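Local coordinates for D-glyceraldehyde dehydrogenase (NADP(+)) (Thermoplasma acidophilum, PDB 5IZD), which oxidises D-glyceraldehyde to (R)-glycerate with NADP(+) as the electron acceptor in the non-phosphorylated Entner-Doudoroff pathway of sugar breakdown, at the interface of chains A and B and the interface of chains A and C. Coordinates in Å, arbitrary orientation; residue numbers count along the deposited sequence, not the author numbering. Chains: chain A/B/C, D-glyceraldehyde dehydrogenase (NADP(+)).

Chain A meets two different copies of itself here, chain B in contact 1 and chain C in contact 2, and the centres of their C-alpha atoms lie about 18 Å apart. They share no residue. In chain A, contact 1 uses helices 39-77 and 94-112 and the loop after the latter, whereas contact 2 sets strand 432-435, the loop after it and helix 460-465 of chain A against strands 120-124, 130-138 and 468-476 of chain C. Two distinct two-fold interfaces on one subunit suit the homotetramer, a dimer of dimers. Contact 2 lies nearer the catalytic residue: its centre is about 13 Å from A:Glu247, against 24 Å for that of contact 1.

Contact 1: the interface of chains A and B. Residues chain A 69, 109-110, 112-115, 117; chain B 69, 109-110, 112-115, 117.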
ATOM      1  N   TYR A  69      -4.742   7.243  23.992  1.00 32.48           N
ATOM      2  CA  TYR A  69      -6.149   6.859  24.243  1.00 33.15           C
ATOM      3  C   TYR A  69      -6.686   7.363  25.624  1.00 34.47           C
ATOM      4  O   TYR A  69      -7.824   7.804  25.750  1.00 34.16           O
ATOM      5  CB  TYR A  69      -6.364   5.335  24.150  1.00 33.28           C
ATOM      6  CG  TYR A  69      -6.343   4.705  22.739  1.00 32.58           C
ATOM      7  CD1 TYR A  69      -7.157   5.179  21.713  1.00 32.01           C
ATOM      8  CD2 TYR A  69      -5.523   3.597  22.464  1.00 32.58           C
ATOM      9  CE1 TYR A  69      -7.189   4.552  20.466  1.00 31.59           C
ATOM     10  CE2 TYR A  69      -5.500   2.986  21.204  1.00 32.04           C
ATOM     11  CZ  TYR A  69      -6.320   3.472  20.205  1.00 31.54           C
ATOM     12  OH  TYR A  69      -6.331   2.853  18.982  1.00 31.01           O
ATOM     13  N   GLN A 109      -8.707   9.593  18.553  1.00 30.49           N
ATOM     14  CA  GLN A 109      -9.002   8.171  18.359  1.00 30.63           C
ATOM     15  C   GLN A 109      -8.410   7.632  17.044  1.00 29.74           C
ATOM     16  O   GLN A 109      -7.647   6.689  17.055  1.00 29.44           O
ATOM     17  CB  GLN A 109     -10.489   7.922  18.364  1.00 31.24           C
ATOM     18  CG  GLN A 109     -10.867   6.470  18.155  1.00 31.75           C
ATOM     19  CD  GLN A 109     -10.485   5.558  19.301  1.00 32.47           C
ATOM     20  OE1 GLN A 109     -10.331   5.990  20.418  1.00 33.20           O
ATOM     21  NE2 GLN A 109     -10.336   4.276  19.012  1.00 32.74           N
ATOM     22  N   TYR A 110      -8.725   8.316  15.964  1.00 29.17           N
ATOM     23  CA  TYR A 110      -8.348   7.895  14.627  1.00 28.64           C
ATOM     24  C   TYR A 110      -6.826   7.776  14.495  1.00 28.36           C
ATOM     25  O   TYR A 110      -6.345   6.751  14.005  1.00 28.19           O
ATOM     26  CB  TYR A 110      -8.876   8.851  13.589  1.00 28.26           C
ATOM     27  CG  TYR A 110      -8.328   8.565  12.198  1.00 27.96           C
ATOM     28  CD1 TYR A 110      -8.941   7.613  11.341  1.00 27.99           C
ATOM     29  CD2 TYR A 110      -7.195   9.255  11.719  1.00 27.54           C
ATOM     30  CE1 TYR A 110      -8.433   7.374  10.062  1.00 27.65           C
ATOM     31  CE2 TYR A 110      -6.660   8.968  10.472  1.00 27.18           C
ATOM     32  CZ  TYR A 110      -7.291   8.033   9.651  1.00 27.21           C
ATOM     33  OH  TYR A 110      -6.731   7.800   8.430  1.00 26.96           O
ATOM     34  N   ALA A 112      -4.488   7.517  16.919  1.00 28.92           N
ATOM     35  CA  ALA A 112      -4.021   6.461  17.793  1.00 29.40           C
ATOM     36  C   ALA A 112      -4.283   5.068  17.228  1.00 29.62           C
ATOM     37  O   ALA A 112      -3.458   4.176  17.424  1.00 29.74           O
ATOM     38  CB  ALA A 112      -4.583   6.605  19.195  1.00 29.92           C
ATOM     39  N   GLU A 113      -5.367   4.888  16.471  1.00 29.71           N
ATOM     40  CA  GLU A 113      -5.639   3.564  15.810  1.00 29.96           C
ATOM     41  C   GLU A 113      -4.625   3.098  14.763  1.00 29.47           C
ATOM     42  O   GLU A 113      -4.636   1.922  14.357  1.00 29.45           O
ATOM     43  CB  GLU A 113      -7.046   3.518  15.204  1.00 30.29           C
ATOM     44  CG  GLU A 113      -8.215   3.586  16.237  1.00 30.97           C
ATOM     45  CD  GLU A 113      -9.569   3.855  15.595  1.00 31.17           C
ATOM     46  OE1 GLU A 113      -9.557   4.408  14.480  1.00 31.03           O
ATOM     47  OE2 GLU A 113     -10.653   3.516  16.140  1.00 31.79           O
ATOM     48  N   TRP A 114      -3.716   3.970  14.390  1.00 28.95           N
ATOM     49  CA  TRP A 114      -2.658   3.641  13.465  1.00 28.55           C
ATOM     50  C   TRP A 114      -1.504   2.874  14.115  1.00 28.88           C
ATOM     51  O   TRP A 114      -0.568   2.528  13.460  1.00 28.63           O
ATOM     52  CB  TRP A 114      -2.154   4.858  12.736  1.00 27.92           C
ATOM     53  CG  TRP A 114      -2.974   5.220  11.600  1.00 27.62           C
ATOM     54  CD1 TRP A 114      -3.750   6.279  11.498  1.00 27.43           C
ATOM     55  CD2 TRP A 114      -3.067   4.531  10.353  1.00 27.58           C
ATOM     56  NE1 TRP A 114      -4.348   6.321  10.296  1.00 27.38           N
ATOM     57  CE2 TRP A 114      -3.949   5.243   9.565  1.00 27.38           C
ATOM     58  CE3 TRP A 114      -2.498   3.373   9.840  1.00 27.62           C
ATOM     59  CZ2 TRP A 114      -4.273   4.852   8.283  1.00 27.35           C
ATOM     60  CZ3 TRP A 114      -2.837   2.984   8.581  1.00 27.68           C
ATOM     61  CH2 TRP A 114      -3.709   3.710   7.818  1.00 27.55           C
ATOM     62  N   ALA A 115      -1.598   2.613  15.406  1.00 29.36           N
ATOM     63  CA  ALA A 115      -0.578   1.865  16.108  1.00 29.95           C
ATOM     64  C   ALA A 115      -0.259   0.497  15.422  1.00 30.34           C
ATOM     65  O   ALA A 115      -1.143  -0.241  15.030  1.00 30.19           O
ATOM     66  CB  ALA A 115      -0.964   1.668  17.569  1.00 30.50           C
ATOM     67  N   LYS A 117       0.611  -0.327  12.527  1.00 31.42           N
ATOM     68  CA  LYS A 117       0.027  -0.475  11.212  1.00 31.32           C
ATOM     69  C   LYS A 117       0.717   0.340  10.117  1.00 31.31           C
ATOM     70  O   LYS A 117       0.363   0.218   8.989  1.00 31.71           O
ATOM     71  CB  LYS A 117      -1.445  -0.115  11.245  1.00 31.06           C
ATOM     72  CG  LYS A 117      -2.330  -1.090  11.972  1.00 31.45           C
ATOM     73  CD  LYS A 117      -3.738  -0.553  12.040  1.00 31.39           C
ATOM     74  CE  LYS A 117      -4.564  -1.120  13.171  1.00 31.90           C
ATOM     75  NZ  LYS A 117      -3.996  -0.794  14.489  1.00 32.07           N
TER
ATOM     76  N   TYR B  69     -15.361  -2.251  20.324  1.00 35.58           N
ATOM     77  CA  TYR B  69     -14.583  -1.684  21.467  1.00 36.14           C
ATOM     78  C   TYR B  69     -15.369  -1.820  22.790  1.00 37.44           C
ATOM     79  O   TYR B  69     -14.774  -2.081  23.819  1.00 37.58           O
ATOM     80  CB  TYR B  69     -14.261  -0.187  21.281  1.00 35.83           C
ATOM     81  CG  TYR B  69     -13.172   0.168  20.278  1.00 35.30           C
ATOM     82  CD1 TYR B  69     -11.918  -0.443  20.326  1.00 35.27           C
ATOM     83  CD2 TYR B  69     -13.392   1.142  19.285  1.00 34.80           C
ATOM     84  CE1 TYR B  69     -10.928  -0.099  19.409  1.00 34.83           C
ATOM     85  CE2 TYR B  69     -12.398   1.509  18.395  1.00 34.24           C
ATOM     86  CZ  TYR B  69     -11.189   0.902  18.459  1.00 34.34           C
ATOM     87  OH  TYR B  69     -10.210   1.225  17.571  1.00 34.24           O
ATOM     88  N   GLN B 109      -8.886  -5.224  20.211  1.00 34.49           N
ATOM     89  CA  GLN B 109      -8.376  -3.897  20.035  1.00 33.93           C
ATOM     90  C   GLN B 109      -7.746  -3.700  18.690  1.00 33.18           C
ATOM     91  O   GLN B 109      -8.134  -2.773  17.984  1.00 32.82           O
ATOM     92  CB  GLN B 109      -7.385  -3.502  21.168  1.00 34.07           C
ATOM     93  CG  GLN B 109      -6.831  -2.062  21.117  1.00 33.66           C
ATOM     94  CD  GLN B 109      -7.905  -0.959  21.268  1.00 33.76           C
ATOM     95  OE1 GLN B 109      -8.946  -1.139  21.940  1.00 34.21           O
ATOM     96  NE2 GLN B 109      -7.661   0.182  20.626  1.00 33.24           N
ATOM     97  N   TYR B 110      -6.822  -4.581  18.307  1.00 32.94           N
ATOM     98  CA  TYR B 110      -6.090  -4.444  17.079  1.00 32.39           C
ATOM     99  C   TYR B 110      -7.015  -4.429  15.880  1.00 32.07           C
ATOM    100  O   TYR B 110      -6.887  -3.549  15.031  1.00 31.58           O
ATOM    101  CB  TYR B 110      -5.073  -5.588  16.935  1.00 32.68           C
ATOM    102  CG  TYR B 110      -4.367  -5.589  15.603  1.00 32.32           C
ATOM    103  CD1 TYR B 110      -3.275  -4.755  15.372  1.00 32.18           C
ATOM    104  CD2 TYR B 110      -4.783  -6.427  14.572  1.00 32.35           C
ATOM    105  CE1 TYR B 110      -2.633  -4.732  14.141  1.00 31.86           C
ATOM    106  CE2 TYR B 110      -4.143  -6.414  13.338  1.00 32.14           C
ATOM    107  CZ  TYR B 110      -3.053  -5.581  13.127  1.00 31.87           C
ATOM    108  OH  TYR B 110      -2.447  -5.580  11.874  1.00 31.66           O
ATOM    109  N   ALA B 112     -10.359  -3.850  15.690  1.00 32.04           N
ATOM    110  CA  ALA B 112     -11.254  -2.702  15.703  1.00 32.03           C
ATOM    111  C   ALA B 112     -10.538  -1.424  15.223  1.00 31.60           C
ATOM    112  O   ALA B 112     -11.173  -0.585  14.590  1.00 31.64           O
ATOM    113  CB  ALA B 112     -11.816  -2.474  17.112  1.00 32.32           C
ATOM    114  N   GLU B 113      -9.255  -1.263  15.560  1.00 31.37           N
ATOM    115  CA  GLU B 113      -8.427  -0.110  15.082  1.00 30.87           C
ATOM    116  C   GLU B 113      -8.312  -0.001  13.549  1.00 30.50           C
ATOM    117  O   GLU B 113      -7.947   1.028  13.046  1.00 30.18           O
ATOM    118  CB  GLU B 113      -7.034  -0.168  15.659  1.00 30.70           C
ATOM    119  CG  GLU B 113      -6.944   0.138  17.143  1.00 31.05           C
ATOM    120  CD  GLU B 113      -5.591  -0.138  17.770  1.00 31.15           C
ATOM    121  OE1 GLU B 113      -4.774  -0.929  17.188  1.00 31.15           O
ATOM    122  OE2 GLU B 113      -5.321   0.417  18.867  1.00 31.45           O
ATOM    123  N   TRP B 114      -8.626  -1.057  12.829  1.00 30.51           N
ATOM    124  CA  TRP B 114      -8.655  -0.986  11.370  1.00 30.45           C
ATOM    125  C   TRP B 114      -9.855  -0.176  10.833  1.00 30.72           C
ATOM    126  O   TRP B 114      -9.955   0.011   9.602  1.00 30.74           O
ATOM    127  CB  TRP B 114      -8.580  -2.378  10.769  1.00 30.50           C
ATOM    128  CG  TRP B 114      -7.152  -2.861  10.660  1.00 30.48           C
ATOM    129  CD1 TRP B 114      -6.539  -3.850  11.399  1.00 30.85           C
ATOM    130  CD2 TRP B 114      -6.168  -2.378   9.765  1.00 30.25           C
ATOM    131  NE1 TRP B 114      -5.211  -3.978  11.034  1.00 30.65           N
ATOM    132  CE2 TRP B 114      -4.961  -3.089  10.027  1.00 30.38           C
ATOM    133  CE3 TRP B 114      -6.163  -1.393   8.791  1.00 30.03           C
ATOM    134  CZ2 TRP B 114      -3.781  -2.849   9.327  1.00 30.20           C
ATOM    135  CZ3 TRP B 114      -4.972  -1.130   8.117  1.00 29.89           C
ATOM    136  CH2 TRP B 114      -3.799  -1.869   8.386  1.00 30.01           C
ATOM    137  N   ALA B 115     -10.736   0.346  11.709  1.00 31.05           N
ATOM    138  CA  ALA B 115     -11.846   1.168  11.207  1.00 31.27           C
ATOM    139  C   ALA B 115     -11.398   2.324  10.244  1.00 31.18           C
ATOM    140  O   ALA B 115     -10.432   3.035  10.522  1.00 30.76           O
ATOM    141  CB  ALA B 115     -12.672   1.702  12.336  1.00 31.60           C
ATOM    142  N   LYS B 117      -9.730   2.486   7.551  1.00 30.68           N
ATOM    143  CA  LYS B 117      -8.369   2.450   7.087  1.00 30.64           C
ATOM    144  C   LYS B 117      -8.105   1.383   6.023  1.00 30.75           C
ATOM    145  O   LYS B 117      -7.040   1.359   5.480  1.00 30.64           O
ATOM    146  CB  LYS B 117      -7.463   2.229   8.275  1.00 30.49           C
ATOM    147  CG  LYS B 117      -7.404   3.373   9.214  1.00 30.40           C
ATOM    148  CD  LYS B 117      -6.588   3.032  10.439  1.00 30.64           C
ATOM    149  CE  LYS B 117      -6.869   4.022  11.583  1.00 30.93           C
ATOM    150  NZ  LYS B 117      -8.224   3.731  12.193  1.00 31.26           N
TER
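Helix 94-112 ends at A:Ala112, and the chain runs on through A:Glu113 and A:Trp114 in near-helical to turn-like torsions before A:Ala115 turns to an extended backbone, so that this loop meets its two-fold twin from chain B. A:Glu113 carries the contact. Its CG lies anti to the carbonyl carbon and the chain is extended beyond it, sending the carboxylate toward chain B, where the side chain crosses that of B:Lys117 at about a right angle. Carboxylate oxygen OE1 of A:Glu113 forms a salt bridge with the ammonium NZ of B:Lys117 at 2.7 Å, met from above the carboxylate plane. The other oxygen, OE2, accepts twice: from the phenol OH of B:Tyr69 at 2.7 Å, ring and carboxylate planes nearly parallel, though the OH comes from above the carboxylate plane, and from its own chain's A:Gln109 NE2 at 3.0 Å, almost straight at 173°. A:Gln109, bent at chi2 (68°), thus props the carboxylate from the second shell. An alanine in place of A:Glu113 would remove both oxygens and would probably leave the B:Lys117 ammonium without its anionic partner and B:Tyr69 OH without this acceptor, loosening this A-B contact. B:Lys117 NZ is gripped further by backbone carbonyls of its own chain, B:Glu113 O at 2.8 Å and B:Ala115 O at 2.9 Å, which likely favour its charged form. The bend at its chi4 (75°) turns NZ toward these oxygens while the aliphatic stem lies over one face of the A:Trp114 indole. CD of B:Lys117 sits 3.6 Å from the centroid of the six-membered ring and CE covers the five-membered ring. The edge of that indole abuts CE2 of A:Tyr110 in its own plane. Nearer the axis the beta-carbons of the two glutamates touch, CB of A:Glu113 lying 3.7 Å from CB of B:Glu113.

Contact 2: the interface of chains A and C. Residues chain A 432, 441-442, 444-446, 460, 462; chain C 123, 132, 134, 470, 472, 474.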
ATOM      1  N   GLU A 432      -9.519  19.575  -2.291  1.00 27.16           N
ATOM      2  CA  GLU A 432     -10.805  18.999  -1.883  1.00 27.60           C
ATOM      3  C   GLU A 432     -11.956  19.513  -2.736  1.00 27.81           C
ATOM      4  O   GLU A 432     -12.096  20.732  -2.937  1.00 27.52           O
ATOM      5  CB  GLU A 432     -11.110  19.263  -0.398  1.00 28.02           C
ATOM      6  CG  GLU A 432     -10.000  18.826   0.521  1.00 28.20           C
ATOM      7  CD  GLU A 432     -10.240  19.114   1.984  1.00 28.67           C
ATOM      8  OE1 GLU A 432      -9.590  18.391   2.770  1.00 28.91           O
ATOM      9  OE2 GLU A 432     -10.969  20.091   2.379  1.00 29.48           O
ATOM     10  N   GLU A 441     -13.821  18.471   6.274  1.00 31.09           N
ATOM     11  CA  GLU A 441     -12.999  17.290   5.912  1.00 31.02           C
ATOM     12  C   GLU A 441     -13.053  16.234   7.006  1.00 31.08           C
ATOM     13  O   GLU A 441     -13.258  16.554   8.188  1.00 31.20           O
ATOM     14  CB  GLU A 441     -11.525  17.667   5.643  1.00 30.84           C
ATOM     15  CG  GLU A 441     -10.680  18.127   6.863  1.00 31.05           C
ATOM     16  CD  GLU A 441     -10.998  19.536   7.363  1.00 31.75           C
ATOM     17  OE1 GLU A 441     -11.851  20.258   6.809  1.00 32.34           O
ATOM     18  OE2 GLU A 441     -10.371  19.965   8.323  1.00 32.30           O
ATOM     19  N   ALA A 442     -12.834  14.980   6.618  1.00 30.68           N
ATOM     20  CA  ALA A 442     -12.849  13.886   7.559  1.00 30.77           C
ATOM     21  C   ALA A 442     -11.402  13.485   7.821  1.00 30.43           C
ATOM     22  O   ALA A 442     -10.506  13.761   7.012  1.00 30.27           O
ATOM     23  CB  ALA A 442     -13.656  12.697   7.032  1.00 31.10           C
ATOM     24  N   GLN A 444     -10.092  10.590   7.681  1.00 29.32           N
ATOM     25  CA  GLN A 444      -9.640   9.604   6.682  1.00 29.05           C
ATOM     26  C   GLN A 444      -9.267  10.263   5.361  1.00 29.05           C
ATOM     27  O   GLN A 444      -8.712   9.586   4.478  1.00 28.75           O
ATOM     28  CB  GLN A 444     -10.667   8.454   6.424  1.00 29.36           C
ATOM     29  CG  GLN A 444     -12.066   8.865   5.984  1.00 29.35           C
ATOM     30  CD  GLN A 444     -13.007   9.134   7.189  1.00 29.54           C
ATOM     31  OE1 GLN A 444     -12.611   9.678   8.248  1.00 29.22           O
ATOM     32  NE2 GLN A 444     -14.256   8.785   7.006  1.00 29.84           N
ATOM     33  N   GLY A 445      -9.661  11.537   5.198  1.00 29.07           N
ATOM     34  CA  GLY A 445      -9.215  12.344   4.054  1.00 29.04           C
ATOM     35  C   GLY A 445      -7.813  12.920   4.137  1.00 28.63           C
ATOM     36  O   GLY A 445      -7.285  13.060   5.196  1.00 28.65           O
ATOM     37  N   TYR A 446      -7.191  13.248   3.023  1.00 28.43           N
ATOM     38  CA  TYR A 446      -5.868  13.824   3.047  1.00 28.15           C
ATOM     39  C   TYR A 446      -6.056  15.292   2.736  1.00 28.33           C
ATOM     40  O   TYR A 446      -6.195  15.663   1.615  1.00 28.39           O
ATOM     41  CB  TYR A 446      -4.938  13.152   2.054  1.00 27.81           C
ATOM     42  CG  TYR A 446      -3.535  13.681   1.972  1.00 27.65           C
ATOM     43  CD1 TYR A 446      -2.629  13.448   2.975  1.00 27.62           C
ATOM     44  CD2 TYR A 446      -3.099  14.366   0.875  1.00 27.59           C
ATOM     45  CE1 TYR A 446      -1.360  13.902   2.889  1.00 27.41           C
ATOM     46  CE2 TYR A 446      -1.820  14.817   0.787  1.00 27.47           C
ATOM     47  CZ  TYR A 446      -0.963  14.578   1.806  1.00 27.50           C
ATOM     48  OH  TYR A 446       0.288  15.026   1.741  1.00 27.82           O
ATOM     49  N   SER A 460      -5.607  10.917   6.852  1.00 29.68           N
ATOM     50  CA  SER A 460      -5.404   9.667   6.119  1.00 29.84           C
ATOM     51  C   SER A 460      -4.092   8.986   6.475  1.00 29.61           C
ATOM     52  O   SER A 460      -3.241   9.511   7.165  1.00 28.96           O
ATOM     53  CB  SER A 460      -5.542   9.842   4.577  1.00 29.97           C
ATOM     54  OG  SER A 460      -4.301  10.161   3.929  1.00 30.05           O
ATOM     55  N   TYR A 462      -1.731   8.748   4.464  1.00 28.53           N
ATOM     56  CA  TYR A 462      -0.686   9.583   3.933  1.00 28.24           C
ATOM     57  C   TYR A 462      -0.338  10.735   4.880  1.00 27.68           C
ATOM     58  O   TYR A 462       0.788  11.150   4.923  1.00 27.39           O
ATOM     59  CB  TYR A 462      -1.080  10.146   2.556  1.00 28.39           C
ATOM     60  CG  TYR A 462      -1.222   9.036   1.509  1.00 28.80           C
ATOM     61  CD1 TYR A 462      -0.114   8.499   0.877  1.00 29.32           C
ATOM     62  CD2 TYR A 462      -2.464   8.538   1.167  1.00 29.43           C
ATOM     63  CE1 TYR A 462      -0.251   7.405  -0.066  1.00 30.12           C
ATOM     64  CE2 TYR A 462      -2.607   7.497   0.229  1.00 30.11           C
ATOM     65  CZ  TYR A 462      -1.504   6.933  -0.374  1.00 30.26           C
ATOM     66  OH  TYR A 462      -1.686   5.928  -1.359  1.00 31.94           O
TER
ATOM     67  N   VAL C 123     -12.129   5.669   0.203  1.00 35.31           N
ATOM     68  CA  VAL C 123     -12.359   5.436   1.633  1.00 35.46           C
ATOM     69  C   VAL C 123     -13.813   5.750   2.011  1.00 35.48           C
ATOM     70  O   VAL C 123     -14.565   6.431   1.298  1.00 34.88           O
ATOM     71  CB  VAL C 123     -11.391   6.210   2.562  1.00 36.38           C
ATOM     72  CG1 VAL C 123      -9.957   5.756   2.433  1.00 37.10           C
ATOM     73  CG2 VAL C 123     -11.450   7.678   2.318  1.00 36.82           C
ATOM     74  N   ILE C 132     -15.297   9.018  -0.139  1.00 29.94           N
ATOM     75  CA  ILE C 132     -14.200   9.923  -0.441  1.00 29.57           C
ATOM     76  C   ILE C 132     -13.294   9.247  -1.487  1.00 29.86           C
ATOM     77  O   ILE C 132     -12.695   8.199  -1.227  1.00 29.94           O
ATOM     78  CB  ILE C 132     -13.410  10.308   0.796  1.00 29.12           C
ATOM     79  CG1 ILE C 132     -14.389  10.857   1.878  1.00 29.37           C
ATOM     80  CG2 ILE C 132     -12.329  11.350   0.462  1.00 28.60           C
ATOM     81  CD1 ILE C 132     -13.792  11.080   3.249  1.00 29.16           C
ATOM     82  N   GLN C 134      -9.907   9.457  -3.651  1.00 30.15           N
ATOM     83  CA  GLN C 134      -8.617  10.120  -3.610  1.00 30.32           C
ATOM     84  C   GLN C 134      -7.861   9.814  -4.894  1.00 30.53           C
ATOM     85  O   GLN C 134      -7.383   8.697  -5.058  1.00 30.44           O
ATOM     86  CB  GLN C 134      -7.840   9.681  -2.404  1.00 30.44           C
ATOM     87  CG  GLN C 134      -8.616  10.057  -1.140  1.00 31.20           C
ATOM     88  CD  GLN C 134      -7.948   9.634   0.146  1.00 31.61           C
ATOM     89  OE1 GLN C 134      -7.373   8.538   0.242  1.00 31.64           O
ATOM     90  NE2 GLN C 134      -8.023  10.516   1.174  1.00 32.25           N
ATOM     91  N   LEU C 470      -2.042  14.075  -4.381  1.00 31.50           N
ATOM     92  CA  LEU C 470      -3.244  13.417  -4.024  1.00 32.67           C
ATOM     93  C   LEU C 470      -4.362  14.470  -3.778  1.00 32.17           C
ATOM     94  O   LEU C 470      -4.165  15.403  -3.041  1.00 33.40           O
ATOM     95  CB  LEU C 470      -2.956  12.576  -2.807  1.00 34.11           C
ATOM     96  CG  LEU C 470      -3.846  11.497  -2.249  1.00 36.30           C
ATOM     97  CD1 LEU C 470      -4.060  10.307  -3.141  1.00 37.26           C
ATOM     98  CD2 LEU C 470      -3.339  11.049  -0.899  1.00 37.70           C
ATOM     99  N   ASN C 472      -8.873  14.943  -3.146  1.00 29.11           N
ATOM    100  CA  ASN C 472     -10.045  14.256  -2.584  1.00 28.75           C
ATOM    101  C   ASN C 472     -11.335  14.787  -3.224  1.00 28.62           C
ATOM    102  O   ASN C 472     -11.513  16.025  -3.410  1.00 28.54           O
ATOM    103  CB  ASN C 472     -10.189  14.444  -1.063  1.00 28.73           C
ATOM    104  CG  ASN C 472      -8.896  14.232  -0.281  1.00 28.46           C
ATOM    105  OD1 ASN C 472      -8.699  13.223   0.379  1.00 28.49           O
ATOM    106  ND2 ASN C 472      -8.021  15.212  -0.341  1.00 28.42           N
ATOM    107  N   TYR C 474     -15.312  14.308  -2.273  1.00 28.92           N
ATOM    108  CA  TYR C 474     -16.259  13.895  -1.256  1.00 29.02           C
ATOM    109  C   TYR C 474     -17.556  13.934  -1.972  1.00 29.49           C
ATOM    110  O   TYR C 474     -18.029  15.054  -2.304  1.00 29.79           O
ATOM    111  CB  TYR C 474     -16.334  14.921  -0.068  1.00 28.87           C
ATOM    112  CG  TYR C 474     -15.201  14.887   0.933  1.00 28.36           C
ATOM    113  CD1 TYR C 474     -13.927  15.267   0.575  1.00 28.09           C
ATOM    114  CD2 TYR C 474     -15.399  14.466   2.232  1.00 28.55           C
ATOM    115  CE1 TYR C 474     -12.869  15.249   1.472  1.00 27.72           C
ATOM    116  CE2 TYR C 474     -14.358  14.442   3.167  1.00 28.23           C
ATOM    117  CZ  TYR C 474     -13.085  14.846   2.782  1.00 27.89           C
ATOM    118  OH  TYR C 474     -12.033  14.819   3.683  1.00 27.58           O
TER
HETATM  119  O   HOH W   1      -9.686  15.735   3.212  1.00 35.02           O
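A parallel beta bridge pairs A:Glu432, at the start of strand 432-435, with C:Asn472 in strand 468-476, and beside it the loop 441-446 of chain A lies across strands of chain C. The tight part is built on C:Asn472 and C:Leu470. The C:Asn472 carboxamide, its CG anti to the carbonyl carbon (chi1 -47°), reads the backbone of A:Tyr446 at both ends. Its oxygen OD1 accepts from A:Tyr446 N at 3.0 Å, the donor standing above the carbonyl plane, and its ND2 donates to A:Tyr446 O at 2.7 Å, a more bent bond of 147°. The amide of C:Gln134 holds this carboxamide in place from within chain C: NE2 of the extended C:Gln134 reaches OD1 of C:Asn472 at 2.9 Å, nearly along the C=O axis, so OD1 takes two donors, which supports this orientation of the amide. Next to it, methyl CD2 of C:Leu470 is wedged between two tyrosines, 3.4 Å from CD2 of A:Tyr462 and 3.8 Å from CD2 of A:Tyr446; the leucine crosses A:Tyr462 at about a right angle. A:Ser460 OG accepts from the backbone N of A:Tyr462 and probably helps cap the start of helix 460-465.

Packing slackens toward A:Gln444, whose CG in the crowded position (chi1 57°) lies 3.9 Å from both CG2 of C:Val123 and CD1 of C:Ile132. The hydrated side centres on C:Tyr474, one ring face of which rests on CG1 of C:Ile132 in its own chain. Its phenol accepts from the backbone of the chain A loop, A:Ala442 N, in a nearly straight bond. A water in the plane of the C:Tyr474 ring, at its edge, then bridges the subunits, 2.6 Å from the phenol OH and 2.7 Å from carboxylate oxygen OE1 of A:Glu432.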